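Local coordinates for mitochondrial RNA-binding protein 2 (Trypanosoma brucei, PDB 2GIA) that pairs with mitochondrial RNA-binding protein 1 in a guide-RNA-binding complex that serves as an RNA matchmaker in mitochondrial RNA editing, at residues Cys141-Pro146 with Phe162-Glu167; Leu61-His66 with Asp74-Ala79; Trp51-Ile56 with Ala79-Glu84. All blocks are in the same frame, centred on the assembly; numbering follows the deposited sequence.

Contact 1 (Cys141-Pro146 with Phe162-Glu167); sequences CTSTRP and FEWTVE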
loop_
_atom_site.group_PDB
_atom_site.type_symbol
_atom_site.label_atom_id
_atom_site.label_comp_id
_atom_site.label_asym_id
_atom_site.label_seq_id
_atom_site.Cartn_x
_atom_site.Cartn_y
_atom_site.Cartn_z
ATOM N N CYS D 141 17.562 -5.632 -23.978
ATOM C CA CYS D 141 17.027 -6.866 -24.506
ATOM C C CYS D 141 17.437 -7.112 -25.952
ATOM O O CYS D 141 17.585 -6.177 -26.737
ATOM C CB CYS D 141 15.500 -6.800 -24.432
ATOM S SG CYS D 141 14.614 -8.293 -24.999
ATOM N N THR D 142 17.626 -8.377 -26.290
ATOM C CA THR D 142 17.937 -8.749 -27.664
ATOM C C THR D 142 16.820 -9.709 -28.006
ATOM O O THR D 142 16.760 -10.794 -27.450
ATOM C CB THR D 142 19.278 -9.492 -27.783
ATOM O OG1 THR D 142 19.347 -10.524 -26.796
ATOM C CG2 THR D 142 20.417 -8.555 -27.590
ATOM N N SER D 143 15.906 -9.300 -28.876
ATOM C CA SER D 143 14.799 -10.180 -29.269
ATOM C C SER D 143 15.144 -10.945 -30.549
ATOM O O SER D 143 15.993 -10.502 -31.338
ATOM C CB SER D 143 13.515 -9.377 -29.521
ATOM O OG SER D 143 13.048 -8.747 -28.335
ATOM N N THR D 144 14.488 -12.088 -30.738
ATOM C CA THR D 144 14.689 -12.911 -31.930
ATOM C C THR D 144 13.375 -13.556 -32.354
ATOM O O THR D 144 12.515 -13.855 -31.518
ATOM C CB THR D 144 15.730 -14.033 -31.713
ATOM O OG1 THR D 144 15.302 -14.891 -30.651
ATOM C CG2 THR D 144 17.099 -13.438 -31.381
ATOM N N ARG D 145 13.229 -13.755 -33.659
ATOM C CA ARG D 145 12.028 -14.353 -34.235
ATOM C C ARG D 145 12.410 -15.082 -35.519
ATOM O O ARG D 145 13.486 -14.844 -36.079
ATOM C CB ARG D 145 11.012 -13.262 -34.574
ATOM C CG ARG D 145 11.608 -12.164 -35.439
ATOM C CD ARG D 145 10.624 -11.041 -35.723
ATOM N NE ARG D 145 9.542 -11.461 -36.604
ATOM C CZ ARG D 145 8.601 -10.642 -37.067
ATOM N NH1 ARG D 145 8.624 -9.354 -36.719
ATOM N NH2 ARG D 145 7.641 -11.105 -37.872
ATOM N N PRO D 146 11.535 -15.983 -36.003
ATOM C CA PRO D 146 11.808 -16.732 -37.239
ATOM C C PRO D 146 11.812 -15.806 -38.469
ATOM O O PRO D 146 11.448 -16.201 -39.580
ATOM C CB PRO D 146 10.675 -17.762 -37.272
ATOM C CG PRO D 146 9.546 -17.050 -36.553
ATOM C CD PRO D 146 10.273 -16.429 -35.383
ATOM N N PHE D 162 16.315 -8.295 -33.032
ATOM C CA PHE D 162 16.106 -6.873 -32.764
ATOM C C PHE D 162 16.575 -6.521 -31.343
ATOM O O PHE D 162 16.055 -7.060 -30.360
ATOM C CB PHE D 162 14.622 -6.494 -32.939
ATOM C CG PHE D 162 14.325 -5.054 -32.608
ATOM C CD1 PHE D 162 15.023 -4.023 -33.236
ATOM C CD2 PHE D 162 13.373 -4.726 -31.644
ATOM C CE1 PHE D 162 14.781 -2.683 -32.906
ATOM C CE2 PHE D 162 13.124 -3.391 -31.307
ATOM C CZ PHE D 162 13.828 -2.367 -31.939
ATOM N N GLU D 163 17.558 -5.629 -31.253
ATOM C CA GLU D 163 18.111 -5.199 -29.978
ATOM C C GLU D 163 17.515 -3.868 -29.533
ATOM O O GLU D 163 17.425 -2.923 -30.317
ATOM C CB GLU D 163 19.622 -5.062 -30.093
ATOM C CG GLU D 163 20.368 -6.385 -30.049
ATOM C CD GLU D 163 21.870 -6.202 -30.235
ATOM O OE1 GLU D 163 22.403 -5.163 -29.782
ATOM O OE2 GLU D 163 22.523 -7.092 -30.822
ATOM N N TRP D 164 17.110 -3.784 -28.271
ATOM C CA TRP D 164 16.516 -2.544 -27.783
ATOM C C TRP D 164 16.815 -2.346 -26.302
ATOM O O TRP D 164 17.067 -3.313 -25.586
ATOM C CB TRP D 164 15.008 -2.560 -28.032
ATOM C CG TRP D 164 14.288 -3.780 -27.487
ATOM C CD1 TRP D 164 14.234 -5.039 -28.044
ATOM C CD2 TRP D 164 13.438 -3.817 -26.328
ATOM N NE1 TRP D 164 13.392 -5.847 -27.302
ATOM C CE2 TRP D 164 12.900 -5.127 -26.247
ATOM C CE3 TRP D 164 13.091 -2.874 -25.351
ATOM C CZ2 TRP D 164 12.011 -5.504 -25.225
ATOM C CZ3 TRP D 164 12.209 -3.251 -24.341
ATOM C CH2 TRP D 164 11.685 -4.558 -24.284
ATOM N N THR D 165 16.791 -1.089 -25.864
ATOM C CA THR D 165 17.085 -0.716 -24.470
ATOM C C THR D 165 16.088 0.336 -24.013
ATOM O O THR D 165 15.759 1.245 -24.785
ATOM C CB THR D 165 18.493 -0.047 -24.328
ATOM O OG1 THR D 165 19.512 -0.948 -24.762
ATOM C CG2 THR D 165 18.788 0.306 -22.878
ATOM N N VAL D 166 15.621 0.230 -22.765
ATOM C CA VAL D 166 14.708 1.236 -22.220
ATOM C C VAL D 166 15.280 1.666 -20.872
ATOM O O VAL D 166 15.477 0.835 -19.990
ATOM C CB VAL D 166 13.267 0.693 -22.022
ATOM C CG1 VAL D 166 12.387 1.763 -21.348
ATOM C CG2 VAL D 166 12.654 0.337 -23.378
ATOM N N GLU D 167 15.580 2.953 -20.742
ATOM C CA GLU D 167 16.112 3.517 -19.515
ATOM C C GLU D 167 14.915 3.925 -18.633
ATOM O O GLU D 167 13.918 4.461 -19.125
ATOM C CB GLU D 167 16.938 4.790 -19.800
ATOM C CG GLU D 167 18.230 4.592 -20.624
ATOM C CD GLU D 167 19.168 3.569 -20.014
ATOM O OE1 GLU D 167 19.085 3.293 -18.792
ATOM O OE2 GLU D 167 20.005 3.033 -20.758
#
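Trp-164 is the centre of the tight side of this antiparallel pair. Its CG sits in the crowded position between the backbone N and the carbonyl carbon (chi1 53°). That torsion swings the indole back over the 141-145 strand. Cys-141 CB lies over one indole face, offset toward the rim, in a CH-pi contact 3.8 Å from the centroid of the five-membered ring. Cys-141 SG, anti to its own backbone N, meets the same ring obliquely as a sulfur-aromatic contact, 3.6 Å from Trp-164 NE1. Ser-143 OG arrives at the indole edge, exactly in the ring plane, and accepts a nearly straight hydrogen bond from Trp-164 NE1 (3.1 Å, 166°).

The backbones hold these groups in register. Cys-141 with Trp-164 and Ser-143 with Phe-162 are hydrogen-bonded pairs, each closed by two N-H to O bonds. The shortest is Ser-143 N to Phe-162 O at 2.7 Å. Thr-142 with Glu-163 is the non-hydrogen-bonded pair between them. These are the last two strands of the second four-stranded antiparallel sheet, 137-145 and edge strand 160-168.

The other face is more open to solvent: Glu-163 is exposed and Thr-142 partly so. They lie side by side, and the touch is mainly between carbons, Thr-142 CG2 against Glu-163 CG at 3.3 Å. The hydroxyl of Thr-142 turns to Asn-124 O, while Glu-163 runs extended beyond CG. Phe-162 belongs to the Trp-164 face, but its ring leads away from the partner strand. On that face, Val-93 and Val-95 of the other sheet also touch the indole, so Trp-164 lies between the two sheets. The indole N-H is therefore buried with its polar need met by Ser-143. That bond in the ring plane, with Cys-141 against the face, should limit rotation of the indole.

Contact 2 (Leu61-His66 with Asp74-Ala79); sequences LLRVLH and DYHRQA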
loop_
_atom_site.group_PDB
_atom_site.type_symbol
_atom_site.label_atom_id
_atom_site.label_comp_id
_atom_site.label_asym_id
_atom_site.label_seq_id
_atom_site.Cartn_x
_atom_site.Cartn_y
_atom_site.Cartn_z
ATOM N N LEU D 61 8.499 3.916 -27.304
ATOM C CA LEU D 61 7.488 3.826 -26.266
ATOM C C LEU D 61 7.466 2.398 -25.729
ATOM O O LEU D 61 7.472 1.420 -26.508
ATOM C CB LEU D 61 6.102 4.164 -26.833
ATOM C CG LEU D 61 4.871 3.760 -26.003
ATOM C CD1 LEU D 61 4.738 4.630 -24.728
ATOM C CD2 LEU D 61 3.636 3.920 -26.872
ATOM N N LEU D 62 7.474 2.273 -24.402
ATOM C CA LEU D 62 7.354 0.958 -23.790
ATOM C C LEU D 62 6.084 1.035 -22.972
ATOM O O LEU D 62 5.933 1.946 -22.132
ATOM C CB LEU D 62 8.529 0.636 -22.860
ATOM C CG LEU D 62 8.440 -0.759 -22.203
ATOM C CD1 LEU D 62 8.688 -1.858 -23.241
ATOM C CD2 LEU D 62 9.477 -0.878 -21.113
ATOM N N ARG D 63 5.139 0.138 -23.256
ATOM C CA ARG D 63 3.928 0.108 -22.471
ATOM C C ARG D 63 4.128 -1.136 -21.618
ATOM O O ARG D 63 4.596 -2.185 -22.119
ATOM C CB ARG D 63 2.695 -0.007 -23.355
ATOM C CG ARG D 63 2.477 1.223 -24.283
ATOM C CD ARG D 63 1.057 1.228 -24.873
ATOM N NE ARG D 63 0.073 1.491 -23.821
ATOM C CZ ARG D 63 -0.902 0.665 -23.437
ATOM N NH1 ARG D 63 -1.067 -0.522 -24.013
ATOM N NH2 ARG D 63 -1.728 1.034 -22.465
ATOM N N VAL D 64 3.849 -1.005 -20.322
ATOM C CA VAL D 64 4.000 -2.120 -19.378
ATOM C C VAL D 64 2.612 -2.487 -18.939
ATOM O O VAL D 64 1.890 -1.654 -18.396
ATOM C CB VAL D 64 4.829 -1.734 -18.118
ATOM C CG1 VAL D 64 4.926 -2.922 -17.167
ATOM C CG2 VAL D 64 6.219 -1.265 -18.532
ATOM N N LEU D 65 2.210 -3.731 -19.169
ATOM C CA LEU D 65 0.851 -4.083 -18.776
ATOM C C LEU D 65 0.725 -5.372 -18.055
ATOM O O LEU D 65 1.670 -6.155 -17.982
ATOM C CB LEU D 65 -0.072 -4.102 -19.994
ATOM C CG LEU D 65 0.389 -4.743 -21.301
ATOM C CD1 LEU D 65 -0.681 -5.659 -21.821
ATOM C CD2 LEU D 65 0.658 -3.677 -22.324
ATOM N N HIS D 66 -0.456 -5.595 -17.503
ATOM C CA HIS D 66 -0.694 -6.814 -16.773
ATOM C C HIS D 66 -1.868 -7.532 -17.415
ATOM O O HIS D 66 -2.980 -7.009 -17.478
ATOM C CB HIS D 66 -0.973 -6.516 -15.311
ATOM C CG HIS D 66 -1.003 -7.745 -14.465
ATOM N ND1 HIS D 66 -2.169 -8.267 -13.959
ATOM C CD2 HIS D 66 -0.008 -8.577 -14.067
ATOM C CE1 HIS D 66 -1.897 -9.373 -13.286
ATOM N NE2 HIS D 66 -0.590 -9.581 -13.334
ATOM N N ASP D 74 5.466 -4.174 -23.951
ATOM C CA ASP D 74 5.219 -3.905 -25.383
ATOM C C ASP D 74 6.127 -2.773 -25.850
ATOM O O ASP D 74 5.915 -1.596 -25.505
ATOM C CB ASP D 74 3.769 -3.503 -25.641
ATOM C CG ASP D 74 2.817 -4.685 -25.688
ATOM O OD1 ASP D 74 3.258 -5.836 -25.663
ATOM O OD2 ASP D 74 1.590 -4.455 -25.755
ATOM N N TYR D 75 7.159 -3.111 -26.627
ATOM C CA TYR D 75 8.072 -2.092 -27.122
ATOM C C TYR D 75 7.665 -1.546 -28.502
ATOM O O TYR D 75 7.383 -2.322 -29.432
ATOM C CB TYR D 75 9.482 -2.652 -27.181
ATOM C CG TYR D 75 10.483 -1.644 -27.653
ATOM C CD1 TYR D 75 10.761 -1.499 -29.015
ATOM C CD2 TYR D 75 11.146 -0.808 -26.745
ATOM C CE1 TYR D 75 11.671 -0.551 -29.463
ATOM C CE2 TYR D 75 12.068 0.132 -27.178
ATOM C CZ TYR D 75 12.325 0.257 -28.546
ATOM O OH TYR D 75 13.227 1.193 -28.990
ATOM N N HIS D 76 7.632 -0.219 -28.612
ATOM C CA HIS D 76 7.251 0.493 -29.834
ATOM C C HIS D 76 8.325 1.489 -30.285
ATOM O O HIS D 76 9.013 2.083 -29.457
ATOM C CB HIS D 76 5.996 1.335 -29.620
ATOM C CG HIS D 76 4.866 0.604 -28.970
ATOM N ND1 HIS D 76 3.667 0.388 -29.602
ATOM C CD2 HIS D 76 4.737 0.086 -27.725
ATOM C CE1 HIS D 76 2.841 -0.227 -28.776
ATOM N NE2 HIS D 76 3.466 -0.421 -27.629
ATOM N N ARG D 77 8.431 1.693 -31.603
ATOM C CA ARG D 77 9.350 2.688 -32.164
ATOM C C ARG D 77 8.460 3.872 -32.517
ATOM O O ARG D 77 7.288 3.683 -32.828
ATOM C CB ARG D 77 10.009 2.160 -33.439
ATOM C CG ARG D 77 9.007 1.899 -34.541
ATOM C CD ARG D 77 9.602 1.040 -35.659
ATOM N NE ARG D 77 8.553 0.603 -36.577
ATOM C CZ ARG D 77 8.533 -0.578 -37.180
ATOM N NH1 ARG D 77 9.519 -1.450 -36.974
ATOM N NH2 ARG D 77 7.508 -0.901 -37.961
ATOM N N GLN D 78 8.993 5.089 -32.453
ATOM C CA GLN D 78 8.197 6.268 -32.784
ATOM C C GLN D 78 7.897 6.172 -34.277
ATOM O O GLN D 78 8.797 5.866 -35.050
ATOM C CB GLN D 78 8.983 7.546 -32.480
ATOM C CG GLN D 78 8.180 8.840 -32.675
ATOM C CD GLN D 78 8.807 10.017 -31.959
ATOM O OE1 GLN D 78 9.839 9.875 -31.301
ATOM N NE2 GLN D 78 8.184 11.188 -32.074
ATOM N N ALA D 79 6.642 6.393 -34.673
ATOM C CA ALA D 79 6.254 6.313 -36.082
ATOM C C ALA D 79 6.508 7.627 -36.815
ATOM O O ALA D 79 7.365 7.706 -37.695
ATOM C CB ALA D 79 4.787 5.934 -36.203
HETATM O O HOH W 1 0.610 -1.760 -26.176
#
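The two strands run antiparallel, their axes at 157° and 4.7 Å apart at closest. Leu-61 with His-76 and Arg-63 with Asp-74 are hydrogen-bonded pairs, each with two N-H to O bonds. Leu-62 with Tyr-75 is the non-hydrogen-bonded pair between them. His-76 N reaches Leu-61 O at 2.7 Å, nearly along the C=O axis. Arg-63 N approaches Asp-74 O on a lone pair.

Leu-61 and His-76 point the same way. With CG anti to its backbone N, Leu-61 sets CD2 over one imidazole face, 4.2 Å from the ring centroid, in a CH-pi contact. Leu-61 O lies at the edge of the same ring, 3.3 Å from His-76 CD2. The strands form a beta hairpin at the middle of a four-stranded antiparallel meander, one of the two sheets of the Whirly-like fold. On its inner face Leu-62 CD1 rests against Tyr-75 CB at 4.1 Å.

On the Arg-63 face a water joins three side chains. It accepts from Arg-63 NH1 at 3.0 Å and donates to Asp-74 OD2 at 2.9 Å. Its link to His-76 NE2 is weak. Arg-63 bends at chi3 (69°) and crosses the imidazole obliquely. Its NE makes a salt bridge to Asp-47. Asp-74 OD1 is hydrogen-bonded to Ser-94 OG, and Leu-65 CD2 packs on OD2.

Contact 3 (Trp51-Ile56 with Ala79-Glu84); sequences WNDEDI and ARMLTE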
loop_
_atom_site.group_PDB
_atom_site.type_symbol
_atom_site.label_atom_id
_atom_site.label_comp_id
_atom_site.label_asym_id
_atom_site.label_seq_id
_atom_site.Cartn_x
_atom_site.Cartn_y
_atom_site.Cartn_z
ATOM N N TRP D 51 9.772 9.886 -26.593
ATOM C CA TRP D 51 9.610 10.483 -27.916
ATOM C C TRP D 51 10.813 11.340 -28.285
ATOM O O TRP D 51 11.497 11.896 -27.427
ATOM C CB TRP D 51 8.392 11.397 -27.936
ATOM C CG TRP D 51 7.071 10.748 -27.748
ATOM C CD1 TRP D 51 6.000 11.277 -27.097
ATOM C CD2 TRP D 51 6.632 9.512 -28.306
ATOM N NE1 TRP D 51 4.913 10.453 -27.222
ATOM C CE2 TRP D 51 5.271 9.358 -27.959
ATOM C CE3 TRP D 51 7.252 8.519 -29.068
ATOM C CZ2 TRP D 51 4.515 8.247 -28.346
ATOM C CZ3 TRP D 51 6.501 7.412 -29.457
ATOM C CH2 TRP D 51 5.144 7.289 -29.093
ATOM N N ASN D 52 11.043 11.467 -29.583
ATOM C CA ASN D 52 12.133 12.281 -30.079
ATOM C C ASN D 52 11.822 12.672 -31.513
ATOM O O ASN D 52 12.145 11.930 -32.430
ATOM C CB ASN D 52 13.449 11.510 -30.031
ATOM C CG ASN D 52 14.621 12.344 -30.522
ATOM O OD1 ASN D 52 14.863 13.442 -30.027
ATOM N ND2 ASN D 52 15.351 11.827 -31.502
ATOM N N ASP D 53 11.168 13.816 -31.698
ATOM C CA ASP D 53 10.839 14.285 -33.047
ATOM C C ASP D 53 12.141 14.670 -33.734
ATOM O O ASP D 53 12.348 14.355 -34.910
ATOM C CB ASP D 53 9.918 15.514 -33.012
ATOM C CG ASP D 53 8.562 15.223 -32.397
ATOM O OD1 ASP D 53 7.984 14.142 -32.659
ATOM O OD2 ASP D 53 8.071 16.093 -31.657
ATOM N N GLU D 54 13.013 15.344 -32.986
ATOM C CA GLU D 54 14.302 15.771 -33.506
ATOM C C GLU D 54 14.861 14.638 -34.362
ATOM O O GLU D 54 15.379 14.865 -35.456
ATOM C CB GLU D 54 15.259 16.093 -32.349
ATOM C CG GLU D 54 16.512 16.823 -32.787
ATOM C CD GLU D 54 16.200 18.183 -33.395
ATOM O OE1 GLU D 54 15.662 19.046 -32.666
ATOM O OE2 GLU D 54 16.486 18.390 -34.598
ATOM N N ASP D 55 14.694 13.414 -33.872
ATOM C CA ASP D 55 15.183 12.223 -34.556
ATOM C C ASP D 55 14.244 11.036 -34.267
ATOM O O ASP D 55 14.470 10.272 -33.334
ATOM C CB ASP D 55 16.598 11.922 -34.055
ATOM C CG ASP D 55 17.319 10.915 -34.910
ATOM O OD1 ASP D 55 16.640 10.163 -35.642
ATOM O OD2 ASP D 55 18.566 10.870 -34.835
ATOM N N ILE D 56 13.195 10.905 -35.079
ATOM C CA ILE D 56 12.185 9.850 -34.956
ATOM C C ILE D 56 12.740 8.435 -34.803
ATOM O O ILE D 56 12.108 7.572 -34.190
ATOM C CB ILE D 56 11.263 9.828 -36.189
ATOM C CG1 ILE D 56 10.808 11.244 -36.530
ATOM C CG2 ILE D 56 10.051 8.971 -35.915
ATOM C CD1 ILE D 56 10.151 11.374 -37.911
ATOM N N ALA D 79 6.642 6.393 -34.673
ATOM C CA ALA D 79 6.254 6.313 -36.082
ATOM C C ALA D 79 6.508 7.627 -36.815
ATOM O O ALA D 79 7.365 7.706 -37.695
ATOM C CB ALA D 79 4.787 5.934 -36.203
ATOM N N ARG D 80 5.748 8.652 -36.458
ATOM C CA ARG D 80 5.897 9.964 -37.067
ATOM C C ARG D 80 6.080 10.982 -35.952
ATOM O O ARG D 80 5.809 10.686 -34.789
ATOM C CB ARG D 80 4.657 10.317 -37.891
ATOM C CG ARG D 80 3.355 10.294 -37.104
ATOM C CD ARG D 80 2.592 9.009 -37.344
ATOM N NE ARG D 80 1.871 9.011 -38.612
ATOM C CZ ARG D 80 1.172 7.975 -39.067
ATOM N NH1 ARG D 80 1.105 6.853 -38.355
ATOM N NH2 ARG D 80 0.531 8.062 -40.227
ATOM N N MET D 81 6.544 12.179 -36.294
ATOM C CA MET D 81 6.746 13.213 -35.285
ATOM C C MET D 81 5.410 13.551 -34.639
ATOM O O MET D 81 4.358 13.354 -35.243
ATOM C CB MET D 81 7.395 14.449 -35.922
ATOM C CG MET D 81 8.834 14.176 -36.367
ATOM S SD MET D 81 9.673 15.498 -37.273
ATOM C CE MET D 81 9.302 15.016 -38.978
ATOM N N LEU D 82 5.450 14.042 -33.405
ATOM C CA LEU D 82 4.226 14.367 -32.680
ATOM C C LEU D 82 3.373 15.433 -33.371
ATOM O O LEU D 82 2.173 15.561 -33.106
ATOM C CB LEU D 82 4.575 14.814 -31.256
ATOM C CG LEU D 82 5.394 13.802 -30.446
ATOM C CD1 LEU D 82 5.568 14.334 -29.031
ATOM C CD2 LEU D 82 4.698 12.437 -30.434
ATOM N N THR D 83 4.004 16.186 -34.264
ATOM C CA THR D 83 3.331 17.248 -35.000
ATOM C C THR D 83 2.758 16.747 -36.324
ATOM O O THR D 83 3.158 17.212 -37.396
ATOM C CB THR D 83 4.302 18.400 -35.300
ATOM O OG1 THR D 83 5.432 17.885 -36.018
ATOM C CG2 THR D 83 4.774 19.047 -34.013
ATOM N N GLU D 84 1.841 15.785 -36.248
ATOM C CA GLU D 84 1.188 15.246 -37.437
ATOM C C GLU D 84 0.199 14.140 -37.113
ATOM O O GLU D 84 0.221 13.562 -36.028
ATOM C CB GLU D 84 2.212 14.747 -38.471
ATOM C CG GLU D 84 3.132 13.631 -38.029
ATOM C CD GLU D 84 4.028 13.139 -39.167
ATOM O OE1 GLU D 84 3.489 12.574 -40.148
ATOM O OE2 GLU D 84 5.266 13.319 -39.087
#
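Similar first torsions bring the key groups of the two loops together. Trp-51, Asp-53, Met-81 and Leu-82 each place CG anti to the carbonyl carbon, with chi1 values such as -64° for Asp-53 and -56° for Leu-82. Asp-53 thereby swings its carboxylate across to 79-84. Asp-53 OD1 accepts a short hydrogen bond from Leu-82 N (2.6 Å). The N-H comes from above the carboxylate plane. The same oxygen is crowded from the Met-81 side, with Asp-53 OD1 3.0 Å from Met-81 CA. Near the carboxylate, Leu-82 CG also packs on Asp-53 OD1, at 3.4 Å.

Leu-82 crosses Trp-51 at about a right angle. Leu-82 CD2 sits over one indole face, 3.7 Å from the centroid of the five-membered ring of Trp-51 and nearly on the ring normal. Leu-82 CD2 makes the CH-pi contact; Leu-82 CD1 adds an apolar touch on Trp-51 CD1 at 3.6 Å. The leucine itself is exposed.

Beyond Asp-53, Ile-56 and Met-81 cross at about a right angle. Ile-56 CD1 presses on Met-81 CG at 3.5 Å, tighter than usual carbon contact. Ile-56 CG2 touches Ala-79 O at 3.5 Å. Met-81 bends at chi3 and lays its SD near Asp-53 O.

The 79-84 segment then turns sharply in an inverse gamma turn centred on Thr-83. Arg-80 leaves the contact; its NH1 is hydrogen-bonded to Asn-87 O. No strand pairing joins the segments. One loop links strands 45-50 and 60-67, the other links 70-78 and 89-97. This is a surface contact between two connections at the same end of an antiparallel beta meander, held by side chains and one side-chain-to-backbone bond.

In the fold
Contacts 1 and 2 belong to different sheets and meet in the core between them, with centres 12 Å apart. Trp-164 and Tyr-75 pack ring to ring there, with Trp-164 CE3 3.2 Å from Tyr-75 CD2. Val-166 CG1 touches Leu-62 CD2 at 3.9 Å. Contact 3 lies beyond the open end of the contact 2 hairpin, away from its turn, 15 Å centre to centre, and contact 2 is nested within the chain that contact 3 closes. Gln-78 ties them, its OE1 hydrogen-bonded to Asn-52 N at 2.6 Å. Contacts 1 and 3 do not touch, their nearest atoms being about 10 Å apart. A bound acetic acid, probably from the crystallisation liquor, lies by Thr-142 of contact 1.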